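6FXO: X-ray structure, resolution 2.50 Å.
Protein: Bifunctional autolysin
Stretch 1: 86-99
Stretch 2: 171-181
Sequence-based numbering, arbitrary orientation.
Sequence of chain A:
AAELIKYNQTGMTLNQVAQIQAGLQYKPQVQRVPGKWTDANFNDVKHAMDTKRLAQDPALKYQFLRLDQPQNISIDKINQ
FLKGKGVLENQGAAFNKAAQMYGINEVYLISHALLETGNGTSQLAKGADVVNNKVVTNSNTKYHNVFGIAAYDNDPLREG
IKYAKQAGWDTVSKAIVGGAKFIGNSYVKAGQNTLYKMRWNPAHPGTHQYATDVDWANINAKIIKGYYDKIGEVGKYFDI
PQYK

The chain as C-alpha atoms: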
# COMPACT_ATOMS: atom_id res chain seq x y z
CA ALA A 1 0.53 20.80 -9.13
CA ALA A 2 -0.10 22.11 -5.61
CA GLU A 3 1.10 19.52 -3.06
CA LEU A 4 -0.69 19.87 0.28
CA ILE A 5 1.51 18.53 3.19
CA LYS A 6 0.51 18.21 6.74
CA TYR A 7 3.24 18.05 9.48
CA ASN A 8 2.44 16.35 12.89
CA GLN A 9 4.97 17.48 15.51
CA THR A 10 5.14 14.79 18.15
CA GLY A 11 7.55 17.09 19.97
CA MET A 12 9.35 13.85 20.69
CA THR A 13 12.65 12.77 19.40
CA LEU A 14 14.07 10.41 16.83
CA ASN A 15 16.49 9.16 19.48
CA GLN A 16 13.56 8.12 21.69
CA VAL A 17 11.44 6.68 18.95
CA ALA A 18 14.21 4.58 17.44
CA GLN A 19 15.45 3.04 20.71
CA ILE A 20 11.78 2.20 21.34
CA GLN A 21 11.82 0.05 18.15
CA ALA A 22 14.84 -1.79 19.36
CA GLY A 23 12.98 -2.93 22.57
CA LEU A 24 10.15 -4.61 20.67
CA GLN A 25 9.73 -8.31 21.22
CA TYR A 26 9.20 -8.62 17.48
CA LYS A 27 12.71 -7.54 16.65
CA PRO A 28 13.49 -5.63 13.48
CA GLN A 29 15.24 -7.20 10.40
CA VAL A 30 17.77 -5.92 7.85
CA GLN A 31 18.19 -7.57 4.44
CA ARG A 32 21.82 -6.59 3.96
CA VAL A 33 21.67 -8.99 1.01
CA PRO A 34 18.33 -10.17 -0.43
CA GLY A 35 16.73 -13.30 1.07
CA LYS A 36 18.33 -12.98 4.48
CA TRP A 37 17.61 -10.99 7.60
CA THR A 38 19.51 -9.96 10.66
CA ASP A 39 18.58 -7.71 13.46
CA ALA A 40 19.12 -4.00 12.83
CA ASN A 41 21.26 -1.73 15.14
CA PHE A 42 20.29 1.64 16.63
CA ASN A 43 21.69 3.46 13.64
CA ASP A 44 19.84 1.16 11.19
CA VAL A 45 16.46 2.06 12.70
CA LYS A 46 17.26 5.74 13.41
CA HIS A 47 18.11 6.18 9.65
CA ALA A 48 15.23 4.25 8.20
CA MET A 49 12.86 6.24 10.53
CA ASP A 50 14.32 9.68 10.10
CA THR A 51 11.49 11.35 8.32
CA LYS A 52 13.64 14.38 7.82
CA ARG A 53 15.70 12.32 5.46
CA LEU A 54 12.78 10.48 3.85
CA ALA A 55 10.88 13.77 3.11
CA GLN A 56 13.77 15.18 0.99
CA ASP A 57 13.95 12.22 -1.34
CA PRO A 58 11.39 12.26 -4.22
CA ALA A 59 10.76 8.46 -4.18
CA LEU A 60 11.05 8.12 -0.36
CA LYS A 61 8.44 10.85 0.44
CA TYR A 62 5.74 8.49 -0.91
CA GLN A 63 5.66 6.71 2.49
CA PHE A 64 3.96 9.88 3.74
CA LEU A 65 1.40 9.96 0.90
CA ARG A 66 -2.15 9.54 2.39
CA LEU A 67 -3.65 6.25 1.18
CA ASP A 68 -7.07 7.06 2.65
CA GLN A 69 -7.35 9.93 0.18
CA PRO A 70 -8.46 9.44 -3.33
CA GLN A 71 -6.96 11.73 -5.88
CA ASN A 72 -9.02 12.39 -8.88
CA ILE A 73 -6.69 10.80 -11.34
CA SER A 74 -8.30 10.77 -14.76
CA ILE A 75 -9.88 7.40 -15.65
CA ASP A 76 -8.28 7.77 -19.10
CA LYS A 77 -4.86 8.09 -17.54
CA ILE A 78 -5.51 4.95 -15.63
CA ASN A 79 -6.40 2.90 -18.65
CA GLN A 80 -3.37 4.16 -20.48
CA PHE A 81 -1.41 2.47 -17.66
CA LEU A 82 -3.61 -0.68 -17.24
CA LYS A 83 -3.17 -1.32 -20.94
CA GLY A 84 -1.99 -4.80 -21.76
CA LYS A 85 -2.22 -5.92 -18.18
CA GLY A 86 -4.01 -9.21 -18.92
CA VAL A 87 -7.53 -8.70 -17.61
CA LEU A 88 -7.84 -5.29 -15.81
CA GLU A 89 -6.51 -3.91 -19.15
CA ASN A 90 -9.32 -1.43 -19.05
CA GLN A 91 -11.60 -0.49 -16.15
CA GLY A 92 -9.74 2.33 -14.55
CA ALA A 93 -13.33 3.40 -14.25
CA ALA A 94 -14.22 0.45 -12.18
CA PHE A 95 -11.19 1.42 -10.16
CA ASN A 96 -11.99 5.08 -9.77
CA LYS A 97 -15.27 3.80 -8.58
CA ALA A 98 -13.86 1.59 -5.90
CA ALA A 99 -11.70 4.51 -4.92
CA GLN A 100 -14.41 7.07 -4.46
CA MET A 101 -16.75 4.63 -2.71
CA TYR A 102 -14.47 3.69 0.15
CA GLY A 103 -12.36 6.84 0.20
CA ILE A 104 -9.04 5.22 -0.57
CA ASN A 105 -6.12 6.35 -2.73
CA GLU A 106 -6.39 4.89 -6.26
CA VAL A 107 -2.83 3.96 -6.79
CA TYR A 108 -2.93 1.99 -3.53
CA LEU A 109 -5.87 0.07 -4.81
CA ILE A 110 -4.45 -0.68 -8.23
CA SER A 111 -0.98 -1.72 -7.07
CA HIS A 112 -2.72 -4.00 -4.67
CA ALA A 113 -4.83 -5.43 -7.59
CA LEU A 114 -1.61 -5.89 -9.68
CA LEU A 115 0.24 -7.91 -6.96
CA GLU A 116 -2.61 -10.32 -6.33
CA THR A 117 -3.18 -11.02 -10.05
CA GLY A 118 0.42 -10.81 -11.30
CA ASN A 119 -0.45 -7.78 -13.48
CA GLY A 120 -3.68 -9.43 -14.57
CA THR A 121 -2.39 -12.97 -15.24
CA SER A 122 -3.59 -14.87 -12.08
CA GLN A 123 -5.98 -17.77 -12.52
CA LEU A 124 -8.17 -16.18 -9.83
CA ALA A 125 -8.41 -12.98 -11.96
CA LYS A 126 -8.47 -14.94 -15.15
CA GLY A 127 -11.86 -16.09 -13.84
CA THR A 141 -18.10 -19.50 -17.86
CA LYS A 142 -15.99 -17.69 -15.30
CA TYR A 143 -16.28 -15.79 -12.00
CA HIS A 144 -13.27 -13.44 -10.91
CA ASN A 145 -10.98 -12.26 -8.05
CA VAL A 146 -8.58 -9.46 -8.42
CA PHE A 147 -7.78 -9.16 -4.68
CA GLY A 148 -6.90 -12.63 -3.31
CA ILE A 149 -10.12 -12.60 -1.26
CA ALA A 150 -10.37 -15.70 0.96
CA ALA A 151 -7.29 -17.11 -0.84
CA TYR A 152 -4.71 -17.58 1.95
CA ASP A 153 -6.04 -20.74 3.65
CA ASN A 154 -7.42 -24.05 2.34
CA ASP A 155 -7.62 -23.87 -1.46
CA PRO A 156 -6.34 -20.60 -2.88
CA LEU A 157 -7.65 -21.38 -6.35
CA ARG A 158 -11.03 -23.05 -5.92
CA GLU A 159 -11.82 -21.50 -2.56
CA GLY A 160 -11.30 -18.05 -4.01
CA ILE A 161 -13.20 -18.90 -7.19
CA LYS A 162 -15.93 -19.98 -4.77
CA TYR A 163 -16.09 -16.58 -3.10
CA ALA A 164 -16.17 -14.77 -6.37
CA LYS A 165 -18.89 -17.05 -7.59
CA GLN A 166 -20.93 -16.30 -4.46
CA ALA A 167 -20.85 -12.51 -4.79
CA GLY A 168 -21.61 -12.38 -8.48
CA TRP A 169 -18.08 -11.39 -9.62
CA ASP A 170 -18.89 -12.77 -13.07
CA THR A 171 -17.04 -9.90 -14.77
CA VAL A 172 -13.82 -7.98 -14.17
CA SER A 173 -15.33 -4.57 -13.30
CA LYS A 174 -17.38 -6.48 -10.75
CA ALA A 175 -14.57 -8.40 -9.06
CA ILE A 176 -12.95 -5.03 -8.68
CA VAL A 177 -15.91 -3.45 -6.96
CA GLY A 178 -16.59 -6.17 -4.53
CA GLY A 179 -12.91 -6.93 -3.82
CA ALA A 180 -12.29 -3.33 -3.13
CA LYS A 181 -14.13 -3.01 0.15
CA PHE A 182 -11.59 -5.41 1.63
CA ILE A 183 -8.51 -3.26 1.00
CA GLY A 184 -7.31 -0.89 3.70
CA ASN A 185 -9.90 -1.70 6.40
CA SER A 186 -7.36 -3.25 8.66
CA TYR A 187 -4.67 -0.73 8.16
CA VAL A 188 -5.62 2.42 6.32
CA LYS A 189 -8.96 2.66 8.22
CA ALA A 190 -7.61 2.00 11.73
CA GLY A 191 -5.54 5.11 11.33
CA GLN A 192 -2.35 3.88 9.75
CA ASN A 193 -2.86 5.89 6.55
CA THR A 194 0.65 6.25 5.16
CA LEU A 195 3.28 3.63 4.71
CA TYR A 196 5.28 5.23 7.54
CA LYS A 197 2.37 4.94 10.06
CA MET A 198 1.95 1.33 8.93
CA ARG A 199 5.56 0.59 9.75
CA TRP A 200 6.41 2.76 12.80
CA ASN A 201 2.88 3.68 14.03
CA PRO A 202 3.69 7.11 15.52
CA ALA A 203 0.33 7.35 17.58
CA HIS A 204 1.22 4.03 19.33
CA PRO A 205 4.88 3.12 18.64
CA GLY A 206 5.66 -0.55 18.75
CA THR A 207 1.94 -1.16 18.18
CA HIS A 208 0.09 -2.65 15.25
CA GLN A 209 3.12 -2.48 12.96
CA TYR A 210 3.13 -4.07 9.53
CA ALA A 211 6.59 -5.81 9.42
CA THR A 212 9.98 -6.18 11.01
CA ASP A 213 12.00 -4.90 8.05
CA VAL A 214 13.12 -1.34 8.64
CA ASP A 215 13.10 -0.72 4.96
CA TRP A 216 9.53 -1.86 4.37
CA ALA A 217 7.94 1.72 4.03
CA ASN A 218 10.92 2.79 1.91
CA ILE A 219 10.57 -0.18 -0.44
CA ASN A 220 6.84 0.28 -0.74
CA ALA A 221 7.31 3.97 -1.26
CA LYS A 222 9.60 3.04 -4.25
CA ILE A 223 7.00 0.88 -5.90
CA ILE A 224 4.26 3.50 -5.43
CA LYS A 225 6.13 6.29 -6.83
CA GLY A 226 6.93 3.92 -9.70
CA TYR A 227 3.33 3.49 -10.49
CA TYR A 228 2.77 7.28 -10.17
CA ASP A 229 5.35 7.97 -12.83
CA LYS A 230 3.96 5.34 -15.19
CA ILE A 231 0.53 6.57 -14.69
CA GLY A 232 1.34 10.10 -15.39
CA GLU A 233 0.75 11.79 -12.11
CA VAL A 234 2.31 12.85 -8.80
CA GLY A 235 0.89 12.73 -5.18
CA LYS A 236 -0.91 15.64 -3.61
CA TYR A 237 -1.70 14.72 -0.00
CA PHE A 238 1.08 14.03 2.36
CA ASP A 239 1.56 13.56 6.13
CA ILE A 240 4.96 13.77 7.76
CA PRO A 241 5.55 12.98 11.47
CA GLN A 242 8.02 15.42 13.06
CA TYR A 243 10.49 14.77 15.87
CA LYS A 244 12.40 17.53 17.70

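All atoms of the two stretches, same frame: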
# COMPACT_ATOMS: atom_id res chain seq x y z
N GLY A 86 -3.15 -8.03 -18.98
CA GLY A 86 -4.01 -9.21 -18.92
C GLY A 86 -5.40 -8.66 -18.75
O GLY A 86 -5.76 -7.69 -19.42
N VAL A 87 -6.18 -9.22 -17.82
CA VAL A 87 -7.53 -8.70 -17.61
C VAL A 87 -7.24 -7.34 -16.93
O VAL A 87 -6.09 -6.95 -16.89
CB VAL A 87 -8.35 -9.65 -16.70
CG1 VAL A 87 -8.70 -10.93 -17.46
CG2 VAL A 87 -7.57 -9.98 -15.43
N LEU A 88 -8.23 -6.58 -16.44
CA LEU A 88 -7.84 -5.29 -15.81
C LEU A 88 -7.28 -4.29 -16.82
O LEU A 88 -7.08 -3.14 -16.46
CB LEU A 88 -6.68 -5.46 -14.79
CG LEU A 88 -6.91 -5.43 -13.29
CD1 LEU A 88 -7.78 -6.58 -12.83
CD2 LEU A 88 -5.51 -5.59 -12.61
N GLU A 89 -7.04 -4.73 -18.08
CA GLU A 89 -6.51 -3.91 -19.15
C GLU A 89 -7.25 -2.60 -19.13
O GLU A 89 -6.64 -1.54 -19.14
CB GLU A 89 -6.75 -4.67 -20.48
CG GLU A 89 -5.70 -4.50 -21.56
CD GLU A 89 -6.27 -3.91 -22.85
OE1 GLU A 89 -6.67 -4.71 -23.73
OE2 GLU A 89 -6.30 -2.67 -22.98
N ASN A 90 -8.57 -2.67 -19.08
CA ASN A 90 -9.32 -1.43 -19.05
C ASN A 90 -9.82 -1.33 -17.63
O ASN A 90 -9.19 -1.87 -16.74
CB ASN A 90 -10.44 -1.41 -20.10
CG ASN A 90 -10.23 -0.28 -21.09
OD1 ASN A 90 -9.46 -0.42 -22.04
ND2 ASN A 90 -10.86 0.89 -20.94
N GLN A 91 -10.96 -0.70 -17.44
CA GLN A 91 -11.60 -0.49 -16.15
C GLN A 91 -10.95 0.36 -15.11
O GLN A 91 -10.96 0.04 -13.93
CB GLN A 91 -12.13 -1.82 -15.51
CG GLN A 91 -11.26 -3.09 -15.53
CD GLN A 91 -11.57 -4.01 -16.69
OE1 GLN A 91 -10.95 -3.94 -17.76
NE2 GLN A 91 -12.55 -4.87 -16.51
N GLY A 92 -10.37 1.47 -15.54
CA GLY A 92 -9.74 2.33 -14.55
C GLY A 92 -10.93 3.02 -13.92
O GLY A 92 -10.85 3.66 -12.87
N ALA A 93 -12.06 2.87 -14.61
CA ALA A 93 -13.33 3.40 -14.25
C ALA A 93 -13.85 2.58 -13.14
O ALA A 93 -14.38 3.12 -12.18
CB ALA A 93 -14.27 3.30 -15.44
N ALA A 94 -13.71 1.26 -13.28
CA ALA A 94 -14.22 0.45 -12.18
C ALA A 94 -13.37 0.77 -10.97
O ALA A 94 -13.84 0.74 -9.83
CB ALA A 94 -14.10 -1.02 -12.52
N PHE A 95 -12.10 1.09 -11.23
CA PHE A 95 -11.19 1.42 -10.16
C PHE A 95 -11.44 2.77 -9.56
O PHE A 95 -11.38 2.90 -8.34
CB PHE A 95 -9.70 1.32 -10.59
CG PHE A 95 -9.03 -0.02 -10.39
CD1 PHE A 95 -8.70 -0.48 -9.12
CD2 PHE A 95 -8.74 -0.84 -11.47
CE1 PHE A 95 -8.13 -1.73 -8.93
CE2 PHE A 95 -8.16 -2.08 -11.29
CZ PHE A 95 -7.86 -2.52 -10.02
N ASN A 96 -11.77 3.80 -10.39
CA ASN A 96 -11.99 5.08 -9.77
C ASN A 96 -13.19 4.97 -8.88
O ASN A 96 -13.33 5.62 -7.84
CB ASN A 96 -12.19 6.12 -10.85
CG ASN A 96 -11.89 7.51 -10.39
OD1 ASN A 96 -12.83 8.22 -10.02
ND2 ASN A 96 -10.60 7.96 -10.35
N LYS A 97 -14.03 4.08 -9.28
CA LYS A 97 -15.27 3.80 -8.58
C LYS A 97 -14.98 3.18 -7.25
O LYS A 97 -15.56 3.62 -6.25
CB LYS A 97 -16.18 2.88 -9.41
CG LYS A 97 -17.69 3.05 -9.16
CD LYS A 97 -18.46 1.72 -9.33
CE LYS A 97 -19.96 1.87 -9.16
NZ LYS A 97 -20.69 0.55 -9.14
N ALA A 98 -14.09 2.14 -7.19
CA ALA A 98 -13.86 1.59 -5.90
C ALA A 98 -13.19 2.62 -5.06
O ALA A 98 -13.42 2.66 -3.85
CB ALA A 98 -12.99 0.35 -6.03
N ALA A 99 -12.37 3.50 -5.73
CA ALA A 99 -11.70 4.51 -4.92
C ALA A 99 -12.65 5.53 -4.29
O ALA A 99 -12.59 5.79 -3.07
CB ALA A 99 -10.64 5.22 -5.75
N THR A 171 -17.76 -10.75 -13.82
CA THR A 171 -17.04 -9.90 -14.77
C THR A 171 -15.94 -9.16 -14.04
O THR A 171 -16.01 -8.98 -12.83
CB THR A 171 -18.01 -8.90 -15.41
OG1 THR A 171 -19.25 -9.56 -15.69
CG2 THR A 171 -17.46 -8.31 -16.69
N VAL A 172 -14.93 -8.70 -14.79
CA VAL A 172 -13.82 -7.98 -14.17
C VAL A 172 -14.13 -6.65 -13.46
O VAL A 172 -13.54 -6.39 -12.42
CB VAL A 172 -12.70 -7.79 -15.21
CG1 VAL A 172 -11.43 -7.26 -14.55
CG2 VAL A 172 -12.42 -9.11 -15.93
N SER A 173 -15.05 -5.82 -14.00
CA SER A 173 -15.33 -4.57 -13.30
C SER A 173 -15.94 -4.84 -11.95
O SER A 173 -15.75 -4.10 -11.00
CB SER A 173 -16.26 -3.69 -14.13
OG SER A 173 -16.99 -2.77 -13.33
N LYS A 174 -16.66 -5.95 -11.91
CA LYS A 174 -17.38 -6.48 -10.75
C LYS A 174 -16.44 -7.05 -9.70
O LYS A 174 -16.64 -6.77 -8.52
CB LYS A 174 -18.40 -7.56 -11.19
CG LYS A 174 -19.67 -7.02 -11.86
CD LYS A 174 -20.57 -8.14 -12.44
CE LYS A 174 -21.86 -7.61 -13.05
NZ LYS A 174 -22.73 -8.68 -13.63
N ALA A 175 -15.44 -7.88 -10.10
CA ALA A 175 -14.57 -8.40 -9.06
C ALA A 175 -13.88 -7.21 -8.42
O ALA A 175 -13.61 -7.20 -7.22
CB ALA A 175 -13.54 -9.34 -9.66
N ILE A 176 -13.60 -6.20 -9.23
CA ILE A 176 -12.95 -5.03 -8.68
C ILE A 176 -13.84 -4.28 -7.69
O ILE A 176 -13.34 -3.84 -6.64
CB ILE A 176 -12.59 -4.09 -9.86
CG1 ILE A 176 -11.45 -4.69 -10.63
CG2 ILE A 176 -12.27 -2.66 -9.37
CD1 ILE A 176 -11.14 -4.09 -12.04
N VAL A 177 -15.16 -4.19 -7.96
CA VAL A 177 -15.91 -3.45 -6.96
C VAL A 177 -16.07 -4.18 -5.69
O VAL A 177 -15.85 -3.61 -4.63
CB VAL A 177 -17.24 -2.84 -7.47
CG1 VAL A 177 -17.73 -1.79 -6.47
CG2 VAL A 177 -17.05 -2.21 -8.84
N GLY A 178 -16.43 -5.45 -5.76
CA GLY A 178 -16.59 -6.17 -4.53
C GLY A 178 -15.28 -6.45 -3.81
O GLY A 178 -15.30 -6.42 -2.57
N GLY A 179 -14.12 -6.67 -4.56
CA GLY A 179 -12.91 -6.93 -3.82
C GLY A 179 -12.41 -5.69 -3.16
O GLY A 179 -11.77 -5.75 -2.09
N ALA A 180 -12.78 -4.54 -3.74
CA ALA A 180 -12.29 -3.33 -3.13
C ALA A 180 -12.63 -2.99 -1.73
O ALA A 180 -11.75 -2.46 -1.06
CB ALA A 180 -12.57 -2.14 -4.03
N LYS A 181 -13.83 -3.36 -1.22
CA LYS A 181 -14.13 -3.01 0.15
C LYS A 181 -13.13 -3.58 1.12
O LYS A 181 -12.84 -2.95 2.12
CB LYS A 181 -15.56 -3.46 0.53
CG LYS A 181 -15.67 -4.86 1.13

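Helices 92-99 and 172-180 run nearly parallel, 17° apart in direction, with axes approaching to 9.0 Å. No hydrogen bond crosses between the stretches; the 506 Å² they bury rests largely on apolar packing, while i+4 backbone bonds run within each helix, as in Ala-98 N to Ala-94 O (3.0 Å) and Ile-176 N to Val-172 O (3.2 Å).

Before the first helix, the loop packs on the first turns of the second. Val-87 CB lies 4.2 Å from Val-172 CG2. Leu-88 leaves its CA sideways, yet its end turns inward, placing CD1 4.1 Å from Val-172 CG1 and 4.3 Å from Ile-176 CD1. Gln-91, at the N-cap position, lays its aliphatic CG 3.6 Å from Ile-176 CD1; its NE2 sits 3.2 Å from Val-172 CB, a contact without hydrogen-bonding character.

Within the helix, the helices come close at small residues: the CA atoms of Ala-94 and Ser-173 are 5.3 Å apart, and Ala-94 CB meets Ser-173 OG at 3.5 Å. Phe-95 receives Ile-176 over one ring face, with CG2 4.2 Å from the ring centroid and 9° off the normal, a CH-pi geometry. Two residues on, Lys-97 contributes its aliphatic portion, CD reaching Val-177 CG2 at 4.2 Å. Finally, Ala-98 CB and Ala-180 CB make a tight 3.2 Å methyl contact.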